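Local coordinates for protein succinylglutamate desuccinylase/aspartoacylase (Shewanella frigidimarina, PDB 3LWU) that binds a zinc ion and is probably a metal-dependent hydrolase of the succinylglutamate desuccinylase/aspartoacylase family, at residues F125-D130 / E156-R161; A149-L154 / A182-I187; I321-S326 / P336-L341; I355-D360 / Y379-N384. All blocks are in the same frame, centred on the assembly; numbering follows the deposited sequence. Where two conformers were deposited one is given.

Contact 1: F125-D130 / E156-R161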
loop_
_atom_site.group_PDB
_atom_site.type_symbol
_atom_site.label_atom_id
_atom_site.label_comp_id
_atom_site.label_asym_id
_atom_site.label_seq_id
_atom_site.Cartn_x
_atom_site.Cartn_y
_atom_site.Cartn_z
ATOM N N PHE A 125 -21.212 -5.846 15.694
ATOM C CA PHE A 125 -22.525 -6.426 15.394
ATOM C C PHE A 125 -23.667 -5.711 16.132
ATOM O O PHE A 125 -23.635 -5.592 17.358
ATOM C CB PHE A 125 -22.537 -7.904 15.786
ATOM C CG PHE A 125 -23.874 -8.581 15.583
ATOM C CD1 PHE A 125 -24.464 -8.605 14.331
ATOM C CD2 PHE A 125 -24.514 -9.233 16.636
ATOM C CE1 PHE A 125 -25.675 -9.252 14.131
ATOM C CE2 PHE A 125 -25.716 -9.869 16.435
ATOM C CZ PHE A 125 -26.297 -9.872 15.175
ATOM N N ASP A 126 -24.667 -5.281 15.363
ATOM C CA ASP A 126 -25.923 -4.695 15.855
ATOM C C ASP A 126 -26.945 -5.809 15.987
ATOM O O ASP A 126 -27.320 -6.430 15.004
ATOM C CB ASP A 126 -26.412 -3.680 14.814
ATOM C CG ASP A 126 -27.776 -3.043 15.154
ATOM O OD1 ASP A 126 -28.414 -3.345 16.195
ATOM O OD2 ASP A 126 -28.204 -2.197 14.337
ATOM N N HIS A 127 -27.398 -6.073 17.207
ATOM C CA HIS A 127 -28.289 -7.214 17.452
ATOM C C HIS A 127 -29.715 -7.059 16.903
ATOM O O HIS A 127 -30.392 -8.069 16.710
ATOM C CB HIS A 127 -28.348 -7.535 18.947
ATOM C CG HIS A 127 -27.039 -7.983 19.525
ATOM N ND1 HIS A 127 -26.732 -9.310 19.737
ATOM C CD2 HIS A 127 -25.962 -7.278 19.943
ATOM C CE1 HIS A 127 -25.525 -9.402 20.273
ATOM N NE2 HIS A 127 -25.034 -8.185 20.401
ATOM N N ASN A 128 -30.169 -5.825 16.660
ATOM C CA ASN A 128 -31.566 -5.573 16.209
ATOM C C ASN A 128 -32.582 -6.352 17.055
ATOM O O ASN A 128 -33.404 -7.092 16.531
ATOM C CB ASN A 128 -31.751 -5.917 14.711
ATOM N N VAL A 129 -32.476 -6.215 18.375
ATOM C CA VAL A 129 -33.312 -6.980 19.310
ATOM C C VAL A 129 -34.765 -6.558 19.146
ATOM O O VAL A 129 -35.051 -5.368 19.152
ATOM C CB VAL A 129 -32.915 -6.709 20.792
ATOM C CG1 VAL A 129 -33.838 -7.485 21.750
ATOM C CG2 VAL A 129 -31.422 -7.032 21.053
ATOM N N ASP A 130 -35.684 -7.512 19.012
ATOM C CA ASP A 130 -37.095 -7.169 19.054
ATOM C C ASP A 130 -37.414 -6.938 20.524
ATOM O O ASP A 130 -37.651 -7.881 21.298
ATOM C CB ASP A 130 -37.956 -8.263 18.454
ATOM C CG ASP A 130 -39.448 -7.981 18.584
ATOM O OD1 ASP A 130 -39.889 -6.977 19.213
ATOM O OD2 ASP A 130 -40.192 -8.802 18.037
ATOM N N GLU A 156 -24.570 -14.923 23.327
ATOM C CA GLU A 156 -24.854 -16.067 22.432
ATOM C C GLU A 156 -25.100 -15.685 20.976
ATOM O O GLU A 156 -24.640 -16.389 20.063
ATOM C CB GLU A 156 -26.045 -16.889 22.953
ATOM C CG GLU A 156 -25.698 -17.570 24.288
ATOM C CD GLU A 156 -26.876 -18.129 25.075
ATOM O OE1 GLU A 156 -28.020 -18.226 24.529
ATOM O OE2 GLU A 156 -26.632 -18.481 26.262
ATOM N N THR A 157 -25.850 -14.603 20.764
ATOM C CA THR A 157 -26.217 -14.183 19.413
ATOM C C THR A 157 -24.984 -13.636 18.698
ATOM O O THR A 157 -24.835 -13.742 17.475
ATOM C CB THR A 157 -27.330 -13.114 19.415
ATOM O OG1 THR A 157 -26.936 -12.042 20.271
ATOM C CG2 THR A 157 -28.697 -13.701 19.882
ATOM N N CYS A 158 -24.091 -13.055 19.482
ATOM C CA CYS A 158 -22.801 -12.644 18.973
ATOM C C CYS A 158 -21.936 -13.835 18.529
ATOM O O CYS A 158 -21.390 -13.859 17.414
ATOM C CB CYS A 158 -22.090 -11.888 20.077
ATOM S SG CYS A 158 -21.305 -10.518 19.535
ATOM N N GLN A 159 -21.787 -14.806 19.425
ATOM C CA GLN A 159 -21.085 -16.063 19.121
ATOM C C GLN A 159 -21.688 -16.821 17.930
ATOM O O GLN A 159 -20.948 -17.431 17.146
ATOM C CB GLN A 159 -21.055 -16.971 20.351
ATOM C CG GLN A 159 -20.030 -16.516 21.386
ATOM C CD GLN A 159 -20.231 -17.123 22.774
ATOM O OE1 GLN A 159 -21.282 -17.692 23.095
ATOM N NE2 GLN A 159 -19.213 -16.978 23.612
ATOM N N ALA A 160 -23.008 -16.752 17.779
ATOM C CA ALA A 160 -23.697 -17.405 16.671
ATOM C C ALA A 160 -23.244 -16.872 15.311
ATOM O O ALA A 160 -23.261 -17.599 14.336
ATOM C CB ALA A 160 -25.272 -17.272 16.817
ATOM N N ARG A 161 -22.838 -15.604 15.240
ATOM C CA ARG A 161 -22.367 -15.028 13.979
ATOM C C ARG A 161 -21.132 -15.777 13.465
ATOM O O ARG A 161 -20.843 -15.762 12.262
ATOM C CB ARG A 161 -22.062 -13.523 14.102
ATOM C CG ARG A 161 -23.271 -12.572 14.222
ATOM C CD ARG A 161 -23.960 -12.258 12.881
ATOM N NE ARG A 161 -23.064 -11.565 11.938
ATOM C CZ ARG A 161 -23.168 -11.591 10.602
ATOM N NH1 ARG A 161 -24.130 -12.300 10.014
ATOM N NH2 ARG A 161 -22.278 -10.922 9.837
#

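Contact 2: A149-L154 / A182-I187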
loop_
_atom_site.group_PDB
_atom_site.type_symbol
_atom_site.label_atom_id
_atom_site.label_comp_id
_atom_site.label_asym_id
_atom_site.label_seq_id
_atom_site.Cartn_x
_atom_site.Cartn_y
_atom_site.Cartn_z
ATOM N N ALA A 149 -30.243 -12.380 32.082
ATOM C CA ALA A 149 -30.779 -13.032 30.868
ATOM C C ALA A 149 -30.395 -12.277 29.596
ATOM O O ALA A 149 -29.969 -12.864 28.596
ATOM C CB ALA A 149 -32.276 -13.175 30.938
ATOM N N TYR A 150 -30.539 -10.961 29.650
ATOM C CA TYR A 150 -30.240 -10.101 28.522
ATOM C C TYR A 150 -28.784 -10.195 28.114
ATOM O O TYR A 150 -28.502 -10.188 26.943
ATOM C CB TYR A 150 -30.580 -8.649 28.851
ATOM C CG TYR A 150 -30.801 -7.744 27.661
ATOM C CD1 TYR A 150 -31.917 -7.897 26.856
ATOM C CD2 TYR A 150 -29.944 -6.690 27.388
ATOM C CE1 TYR A 150 -32.153 -7.056 25.759
ATOM C CE2 TYR A 150 -30.173 -5.834 26.292
ATOM C CZ TYR A 150 -31.277 -6.035 25.491
ATOM O OH TYR A 150 -31.546 -5.211 24.444
ATOM N N ARG A 151 -27.874 -10.266 29.073
ATOM C CA ARG A 151 -26.451 -10.404 28.788
ATOM C C ARG A 151 -26.145 -11.755 28.146
ATOM O O ARG A 151 -25.363 -11.813 27.183
ATOM C CB ARG A 151 -25.590 -10.194 30.054
ATOM C CG ARG A 151 -24.138 -10.596 29.933
ATOM C CD ARG A 151 -23.324 -10.146 31.164
ATOM N NE ARG A 151 -23.086 -8.689 31.164
ATOM C CZ ARG A 151 -23.743 -7.795 31.918
ATOM N NH1 ARG A 151 -24.681 -8.181 32.767
ATOM N NH2 ARG A 151 -23.455 -6.494 31.824
ATOM N N SER A 152 -26.733 -12.832 28.669
ATOM C CA SER A 152 -26.561 -14.156 28.031
ATOM C C SER A 152 -26.970 -14.147 26.574
ATOM O O SER A 152 -26.312 -14.787 25.760
ATOM C CB SER A 152 -27.379 -15.239 28.702
ATOM O OG SER A 152 -27.093 -15.238 30.076
HETATM N N MSE A 153 -28.060 -13.446 26.266
HETATM C CA MSE A 153 -28.567 -13.379 24.905
HETATM C C MSE A 153 -27.607 -12.610 24.023
HETATM O O MSE A 153 -27.325 -13.052 22.906
HETATM C CB MSE A 153 -29.954 -12.739 24.842
HETATM C CG MSE A 153 -30.475 -12.581 23.412
HETATM SE SE MSE A 153 -30.083 -10.865 22.628
HETATM C CE MSE A 153 -31.110 -9.735 23.885
ATOM N N LEU A 154 -27.108 -11.464 24.512
ATOM C CA LEU A 154 -26.134 -10.675 23.745
ATOM C C LEU A 154 -24.858 -11.490 23.457
ATOM O O LEU A 154 -24.384 -11.466 22.319
ATOM C CB LEU A 154 -25.794 -9.315 24.405
ATOM C CG LEU A 154 -26.950 -8.290 24.561
ATOM C CD1 LEU A 154 -26.564 -7.092 25.410
ATOM C CD2 LEU A 154 -27.503 -7.801 23.218
ATOM N N ALA A 182 -16.635 -8.297 25.420
ATOM C CA ALA A 182 -17.093 -6.991 25.919
ATOM C C ALA A 182 -18.492 -7.093 26.527
ATOM O O ALA A 182 -18.798 -6.467 27.551
ATOM C CB ALA A 182 -17.067 -5.933 24.795
ATOM N N HIS A 183 -19.335 -7.917 25.914
ATOM C CA HIS A 183 -20.717 -8.096 26.376
ATOM C C HIS A 183 -20.818 -8.692 27.798
ATOM O O HIS A 183 -21.823 -8.506 28.455
ATOM C CB HIS A 183 -21.519 -8.961 25.395
ATOM C CG HIS A 183 -22.104 -8.207 24.239
ATOM N ND1 HIS A 183 -22.725 -6.985 24.375
ATOM C CD2 HIS A 183 -22.184 -8.521 22.916
ATOM C CE1 HIS A 183 -23.139 -6.568 23.188
ATOM N NE2 HIS A 183 -22.842 -7.491 22.287
ATOM N N GLN A 184 -19.783 -9.408 28.235
ATOM C CA GLN A 184 -19.754 -10.029 29.528
ATOM C C GLN A 184 -19.544 -9.006 30.624
ATOM O O GLN A 184 -19.846 -9.312 31.760
ATOM C CB GLN A 184 -18.613 -11.067 29.640
ATOM C CG GLN A 184 -18.797 -12.383 28.844
ATOM C CD GLN A 184 -19.910 -13.287 29.415
ATOM O OE1 GLN A 184 -20.604 -12.945 30.398
ATOM N NE2 GLN A 184 -20.085 -14.446 28.788
ATOM N N ALA A 185 -19.031 -7.818 30.292
ATOM C CA ALA A 185 -18.608 -6.832 31.286
ATOM C C ALA A 185 -19.671 -5.752 31.585
ATOM O O ALA A 185 -20.517 -5.455 30.754
ATOM C CB ALA A 185 -17.333 -6.184 30.860
ATOM N N ASP A 186 -19.592 -5.146 32.762
ATOM C CA ASP A 186 -20.489 -4.034 33.124
ATOM C C ASP A 186 -19.979 -2.693 32.597
ATOM O O ASP A 186 -20.745 -1.719 32.449
ATOM C CB ASP A 186 -20.613 -3.945 34.647
ATOM C CG ASP A 186 -21.276 -5.169 35.244
ATOM O OD1 ASP A 186 -22.479 -5.365 34.975
ATOM O OD2 ASP A 186 -20.608 -5.945 35.968
ATOM N N ILE A 187 -18.677 -2.646 32.361
ATOM C CA ILE A 187 -17.967 -1.450 31.974
ATOM C C ILE A 187 -17.026 -1.842 30.864
ATOM O O ILE A 187 -16.262 -2.801 31.015
ATOM C CB ILE A 187 -17.115 -0.896 33.142
ATOM C CG1 ILE A 187 -18.024 -0.408 34.275
ATOM C CG2 ILE A 187 -16.230 0.260 32.655
ATOM C CD1 ILE A 187 -17.343 -0.419 35.681
#

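Contact 3: I321-S326 / P336-L341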
loop_
_atom_site.group_PDB
_atom_site.type_symbol
_atom_site.label_atom_id
_atom_site.label_comp_id
_atom_site.label_asym_id
_atom_site.label_seq_id
_atom_site.Cartn_x
_atom_site.Cartn_y
_atom_site.Cartn_z
ATOM N N ILE A 321 0.936 21.689 3.736
ATOM C CA ILE A 321 0.269 22.218 4.876
ATOM C C ILE A 321 1.145 22.421 6.112
ATOM O O ILE A 321 1.830 21.494 6.579
ATOM C CB ILE A 321 -0.881 21.296 5.293
ATOM C CG1 ILE A 321 -1.826 21.078 4.113
ATOM C CG2 ILE A 321 -1.677 21.931 6.489
ATOM C CD1 ILE A 321 -2.532 22.354 3.684
ATOM N N GLU A 322 1.082 23.654 6.625
ATOM C CA GLU A 322 1.580 23.952 7.955
ATOM C C GLU A 322 0.402 24.075 8.928
ATOM O O GLU A 322 -0.535 24.845 8.722
ATOM C CB GLU A 322 2.458 25.216 7.996
ATOM C CG GLU A 322 3.118 25.408 9.381
ATOM C CD GLU A 322 4.291 26.378 9.388
ATOM O OE1 GLU A 322 4.817 26.728 8.315
ATOM O OE2 GLU A 322 4.682 26.793 10.490
ATOM N N TYR A 323 0.450 23.254 9.977
ATOM C CA TYR A 323 -0.619 23.158 10.963
ATOM C C TYR A 323 -0.342 24.193 12.036
ATOM O O TYR A 323 0.493 23.968 12.871
ATOM C CB TYR A 323 -0.714 21.720 11.535
ATOM C CG TYR A 323 -1.107 20.726 10.450
ATOM C CD1 TYR A 323 -2.421 20.568 10.069
ATOM C CD2 TYR A 323 -0.142 19.985 9.775
ATOM C CE1 TYR A 323 -2.780 19.700 9.055
ATOM C CE2 TYR A 323 -0.484 19.139 8.767
ATOM C CZ TYR A 323 -1.800 18.997 8.402
ATOM O OH TYR A 323 -2.131 18.156 7.360
ATOM N N CYS A 324 -0.988 25.350 11.968
ATOM C CA CYS A 324 -0.733 26.432 12.911
ATOM C C CYS A 324 -1.458 26.246 14.220
ATOM O O CYS A 324 -0.948 26.609 15.253
ATOM C CB CYS A 324 -1.182 27.778 12.328
ATOM S SG CYS A 324 -0.383 28.125 10.821
ATOM N N ALA A 325 -2.679 25.738 14.194
ATOM C CA ALA A 325 -3.468 25.691 15.431
ATOM C C ALA A 325 -3.061 24.473 16.213
ATOM O O ALA A 325 -3.128 23.346 15.701
ATOM C CB ALA A 325 -4.955 25.635 15.136
ATOM N N SER A 326 -2.700 24.683 17.468
ATOM C CA SER A 326 -2.380 23.583 18.391
ATOM C C SER A 326 -3.600 22.769 18.796
ATOM O O SER A 326 -4.637 23.315 19.171
ATOM C CB SER A 326 -1.773 24.155 19.683
ATOM O OG SER A 326 -0.546 24.801 19.420
ATOM N N PRO A 336 -5.433 31.746 12.473
ATOM C CA PRO A 336 -5.152 30.751 11.442
ATOM C C PRO A 336 -5.207 29.297 11.940
ATOM O O PRO A 336 -4.707 28.959 13.011
ATOM C CB PRO A 336 -3.738 31.133 10.948
ATOM C CG PRO A 336 -3.066 31.729 12.122
ATOM C CD PRO A 336 -4.223 32.519 12.826
ATOM N N LEU A 337 -5.887 28.469 11.177
ATOM C CA LEU A 337 -5.926 27.050 11.404
ATOM C C LEU A 337 -4.738 26.383 10.691
ATOM O O LEU A 337 -3.969 25.673 11.312
ATOM C CB LEU A 337 -7.232 26.481 10.860
ATOM C CG LEU A 337 -7.489 25.009 11.134
ATOM C CD1 LEU A 337 -7.993 24.819 12.605
ATOM C CD2 LEU A 337 -8.513 24.484 10.101
ATOM N N VAL A 338 -4.628 26.610 9.382
ATOM C CA VAL A 338 -3.463 26.155 8.589
ATOM C C VAL A 338 -2.975 27.262 7.656
ATOM O O VAL A 338 -3.710 28.221 7.365
ATOM C CB VAL A 338 -3.785 24.934 7.709
ATOM C CG1 VAL A 338 -4.272 23.790 8.553
ATOM C CG2 VAL A 338 -4.756 25.278 6.612
ATOM N N ASN A 339 -1.728 27.146 7.223
ATOM C CA ASN A 339 -1.255 27.836 6.038
ATOM C C ASN A 339 -1.069 26.805 4.933
ATOM O O ASN A 339 -0.557 25.728 5.167
ATOM C CB ASN A 339 0.040 28.586 6.335
ATOM C CG ASN A 339 -0.126 29.598 7.480
ATOM O OD1 ASN A 339 -1.083 30.336 7.498
ATOM N ND2 ASN A 339 0.808 29.627 8.414
ATOM N N ILE A 340 -1.501 27.130 3.729
ATOM C CA ILE A 340 -1.261 26.279 2.576
ATOM C C ILE A 340 -0.176 26.890 1.712
ATOM O O ILE A 340 -0.281 28.039 1.297
ATOM C CB ILE A 340 -2.536 26.141 1.732
ATOM C CG1 ILE A 340 -3.718 25.707 2.614
ATOM C CG2 ILE A 340 -2.314 25.155 0.592
ATOM C CD1 ILE A 340 -5.027 25.486 1.821
ATOM N N LEU A 341 0.860 26.108 1.460
ATOM C CA LEU A 341 1.942 26.477 0.572
ATOM C C LEU A 341 1.688 25.824 -0.784
ATOM O O LEU A 341 1.487 24.609 -0.866
ATOM C CB LEU A 341 3.281 25.997 1.144
ATOM C CG LEU A 341 4.549 26.134 0.261
ATOM C CD1 LEU A 341 4.823 27.592 0.005
ATOM C CD2 LEU A 341 5.797 25.434 0.899
#

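Contact 4: I355-D360 / Y379-N384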
loop_
_atom_site.group_PDB
_atom_site.type_symbol
_atom_site.label_atom_id
_atom_site.label_comp_id
_atom_site.label_asym_id
_atom_site.label_seq_id
_atom_site.Cartn_x
_atom_site.Cartn_y
_atom_site.Cartn_z
ATOM N N ILE A 355 -5.507 30.028 6.262
ATOM C CA ILE A 355 -6.903 29.606 6.269
ATOM C C ILE A 355 -7.393 29.696 7.710
ATOM O O ILE A 355 -6.757 29.107 8.593
ATOM C CB ILE A 355 -7.094 28.124 5.808
ATOM C CG1 ILE A 355 -6.596 27.902 4.384
ATOM C CG2 ILE A 355 -8.600 27.723 5.886
ATOM C CD1 ILE A 355 -7.348 28.716 3.347
ATOM N N SER A 356 -8.503 30.407 7.959
ATOM C CA SER A 356 -9.110 30.448 9.294
ATOM C C SER A 356 -10.563 29.992 9.254
ATOM O O SER A 356 -11.096 29.741 8.183
ATOM C CB SER A 356 -9.038 31.857 9.872
ATOM O OG SER A 356 -9.716 32.768 9.033
ATOM N N LEU A 357 -11.197 29.878 10.424
ATOM C CA LEU A 357 -12.599 29.434 10.527
ATOM C C LEU A 357 -13.469 30.595 10.955
ATOM O O LEU A 357 -12.991 31.505 11.635
ATOM C CB LEU A 357 -12.746 28.305 11.549
ATOM C CG LEU A 357 -11.978 27.049 11.160
ATOM C CD1 LEU A 357 -12.190 25.910 12.149
ATOM C CD2 LEU A 357 -12.344 26.599 9.718
ATOM N N PRO A 358 -14.755 30.571 10.569
ATOM C CA PRO A 358 -15.663 31.695 10.914
ATOM C C PRO A 358 -16.251 31.688 12.347
ATOM O O PRO A 358 -16.866 32.672 12.745
ATOM C CB PRO A 358 -16.790 31.579 9.872
ATOM C CG PRO A 358 -16.808 30.061 9.533
ATOM C CD PRO A 358 -15.335 29.651 9.569
HETATM N N MSE A 359 -16.072 30.607 13.101
HETATM C CA MSE A 359 -16.538 30.533 14.495
HETATM C C MSE A 359 -15.385 30.106 15.427
HETATM O O MSE A 359 -14.372 29.537 14.969
HETATM C CB MSE A 359 -17.705 29.544 14.595
HETATM C CG MSE A 359 -17.306 28.046 14.640
HETATM SE SE MSE A 359 -16.605 27.349 12.963
HETATM C CE MSE A 359 -18.404 27.406 12.108
ATOM N N ASP A 360 -15.534 30.372 16.715
ATOM C CA ASP A 360 -14.575 29.876 17.697
ATOM C C ASP A 360 -14.650 28.360 17.764
ATOM O O ASP A 360 -15.714 27.769 17.637
ATOM C CB ASP A 360 -14.842 30.423 19.106
ATOM C CG ASP A 360 -14.730 31.919 19.184
ATOM O OD1 ASP A 360 -14.153 32.551 18.263
ATOM O OD2 ASP A 360 -15.267 32.472 20.164
ATOM N N TYR A 379 -8.464 18.996 9.817
ATOM C CA TYR A 379 -8.726 18.963 11.241
ATOM C C TYR A 379 -10.129 18.457 11.560
ATOM O O TYR A 379 -11.073 18.567 10.755
ATOM C CB TYR A 379 -8.672 20.367 11.871
ATOM C CG TYR A 379 -7.324 20.943 12.257
ATOM C CD1 TYR A 379 -6.529 21.614 11.314
ATOM C CD2 TYR A 379 -6.889 20.940 13.594
ATOM C CE1 TYR A 379 -5.315 22.183 11.671
ATOM C CE2 TYR A 379 -5.651 21.502 13.957
ATOM C CZ TYR A 379 -4.872 22.131 12.986
ATOM O OH TYR A 379 -3.668 22.741 13.305
ATOM N N LYS A 380 -10.280 17.996 12.794
ATOM C CA LYS A 380 -11.592 17.939 13.438
ATOM C C LYS A 380 -11.579 18.911 14.600
ATOM O O LYS A 380 -10.610 18.930 15.383
ATOM C CB LYS A 380 -11.915 16.549 13.931
ATOM C CG LYS A 380 -12.128 15.489 12.859
ATOM C CD LYS A 380 -13.130 14.556 13.441
ATOM C CE LYS A 380 -13.096 13.145 12.997
ATOM N NZ LYS A 380 -14.184 12.554 13.869
ATOM N N VAL A 381 -12.626 19.726 14.697
ATOM C CA VAL A 381 -12.696 20.766 15.677
ATOM C C VAL A 381 -14.058 20.712 16.413
ATOM O O VAL A 381 -15.085 20.374 15.825
ATOM C CB VAL A 381 -12.497 22.158 15.030
ATOM C CG1 VAL A 381 -11.179 22.210 14.190
ATOM C CG2 VAL A 381 -13.728 22.555 14.203
HETATM N N MSE A 382 -14.040 21.018 17.698
HETATM C CA MSE A 382 -15.258 21.099 18.474
HETATM C C MSE A 382 -15.750 22.539 18.426
HETATM O O MSE A 382 -14.950 23.491 18.516
HETATM C CB MSE A 382 -15.010 20.720 19.931
HETATM C CG MSE A 382 -14.598 19.310 20.166
HETATM SE SE MSE A 382 -14.378 19.095 22.071
HETATM C CE MSE A 382 -14.329 17.179 22.170
ATOM N N THR A 383 -17.056 22.688 18.303
ATOM C CA THR A 383 -17.689 23.999 18.352
ATOM C C THR A 383 -18.749 23.959 19.472
ATOM O O THR A 383 -19.118 22.890 19.945
ATOM C CB THR A 383 -18.342 24.365 16.973
ATOM O OG1 THR A 383 -19.354 23.409 16.656
ATOM C CG2 THR A 383 -17.310 24.338 15.851
ATOM N N ASN A 384 -19.226 25.125 19.897
ATOM C CA ASN A 384 -20.216 25.197 20.969
ATOM C C ASN A 384 -19.753 24.388 22.197
ATOM O O ASN A 384 -20.495 23.566 22.741
ATOM C CB ASN A 384 -21.584 24.740 20.444
ATOM C CG ASN A 384 -22.120 25.675 19.357
ATOM O OD1 ASN A 384 -21.964 26.881 19.447
ATOM N ND2 ASN A 384 -22.737 25.123 18.343
HETATM O O HOH W 1 -18.092 27.408 18.664
#

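Contact 1: F125-D130 / E156-R161
The aliphatic part of Arg161 lies flat over the ring of Phe125, with Arg161 CG 4.0 Å from the centroid of the Phe125 ring and only 5° off its normal, a CH-pi contact. One atom further on, Arg161 CD comes within 3.7 Å of Phe125 CE1. Bends at chi2 and chi3 fold the arginine over the ring and leave its guanidinium nearly parallel to it, the two planes 13° apart. With CG anti to the backbone N (chi1 177°), the phenyl ring swings toward helix 143-160, where Arg161 CG covers one face; the opposite face meets the backbone N of His127, two residues on. Phe125 CD2 in turn stands 3.7 Å above the centre of the His127 imidazole. His127 turns an edge to Thr157: ND1 reaches Thr157 OG1 at 2.8 Å, but the bond is strongly bent and weak. The stronger partner of this hydroxyl is the carbonyl of Met153, one turn earlier. An Asx turn, Asn128 N to Asp126 OD1 at 3.1 Å, spans His127 in the loop. The whole forms a surface contact between the loop preceding helix 131-138 and the C-terminal part of helix 143-160; helix 170-182 flanks both, Gln179 bonding to Phe125 N and touching His127 and Cys158, while His172 and Val176 pack against Arg161.

Contact 2: A149-L154 / A182-I187
Leu154 packs squarely on the imidazole of His183, its CB 3.8 Å from the centroid of the His183 ring and over the centre of one face, with Leu154 CD1 alongside at 4.0 Å from His183 ND1. This is the tight part: both residues are buried, and His127 meets the same imidazole from a neighbouring loop. Arg151 does the polar work. It runs straight through chi2 and then bends at chi3 (-74°), which brings NE to His183 O at 3.0 Å, in the carbonyl plane, and NH2 to Ala185 O at 3.3 Å, from above the plane of that carbonyl. Both acceptors belong to a type I beta turn, Ala182 to Ala185, that ends helix 170-182 and leads into strand 187-194, the strand bearing the zinc ligand His192. An alanine in place of Arg151 would probably leave these two carbonyls without their side-chain donor and Asp186 without its nearby positive charge. That charge pairing is itself loose: Asp186 OD1 is 3.5 Å from Arg151 NH2 but well out of the guanidinium plane, while Asp186 OD2 is bonded to Ser55 N. Towards solvent the packing thins to exposed Gln184, whose OE1 merely approaches Arg151 CD at 4.0 Å.

Contact 3: I321-S326 / P336-L341
Ile321 forks at CB to meet two residues of the neighbouring strand. The CG2 branch, anti to the backbone N, touches Val338 CG1 at 3.8 Å and also sits above the rim of the Tyr323 ring on one face. The other branch turns through CG1 so that its tip, Ile321 CD1, lies 3.7 Å from Ile340 CG1, the two isoleucines side by side and pointing the same way. An alanine here would probably leave a gap beside Val338 and Ile340 and take away the methyl over the rim of one Tyr323 face. The strands run antiparallel: Glu322 and Asn339 form a hydrogen-bonded pair, with Glu322 N to Asn339 O at 3.0 Å and nearly straight (166°), flanked by the non-hydrogen-bonded pairs Ile321-Ile340 and Tyr323-Val338. Past Tyr323 the chain curls, and Leu337 O accepts from Ala325 N at 3.2 Å and, weakly, from Cys324 N. Here the second strand is irregular too, for Leu337 and Val338 together oppose Ile355 in a classic beta bulge. Side chains alternate along both strands, so the largely apolar face of Ile321, Tyr323, Val338 and Ile340 packs within the chain, onto Leu378 among others, whereas the polar face serves the subunit boundary, where Glu322 OE1 bonds to Leu271 N of the second subunit.

Contact 4: I355-D360 / Y379-N384
Val381 and Thr383 carry the side-chain contacts with 355-360, and Asn384 adds a water-mediated link. At the start of the second segment, Tyr379 turns its ring onto Leu337 and Val338 of the neighbouring sheet. Two residues on, Val381 points at the first segment and its CG2 meets Leu357 CD1 at 4.2 Å, a light apolar touch of methyl on methyl. Phe166 of the third subunit packs against both of these residues and against Met359, so this patch also forms part of a subunit interface. Met382 faces away, its side chain lying on Tyr218 and Leu220 of strand 218-222. Thr383 turns back again: its methyl CG2 is 3.9 Å from CG of the selenomethionine Met359 and 4.2 Å from Asp360 O. With chi1 at 61° the hydroxyl falls between the backbone N and the carbonyl carbon, and OG1 is bonded to Asp309 O, so the methyl branch is the one left to meet Met359. At Asn384 a water bridges the two segments, accepting from Asn384 N at 2.8 Å and donating to Asp360 O at 2.6 Å. Asp360 itself is tied by OD1 to Ala333 N, beyond the contact. The loop after strand 352-356 is thus laid against the end of strand 377-382 just before it enters strand 362-366, which pairs with that same strand. No direct hydrogen bond joins the two segments; between them there are a few light apolar contacts and one water bridge, and the firmer polar anchors, at Ala333 and Asp309, lie outside.

Overall arrangement
From the N terminus, the loop at 125-130 is closed first, against 156-161 in contact 1. Contact 2 opens inside that span, at 149-154, and closes beyond it at 182-187, so the two cross, sharing helix 143-160. They also touch, Val129 packing on Tyr150 and Met153, and together tie helix 143-160 to the loop before helix 131-138 and to the turn between helix 170-182 and strand 187-194. Contacts 3 and 4 follow in series on the opposite side of the chain's centre, about 39 to 46 Å away between centres. Contact 3 closes a short antiparallel connection; contact 4 closes a longer loop that contains strands 362-366 and 371-372, and Tyr379 OH, near Ala325 O, fastens them together.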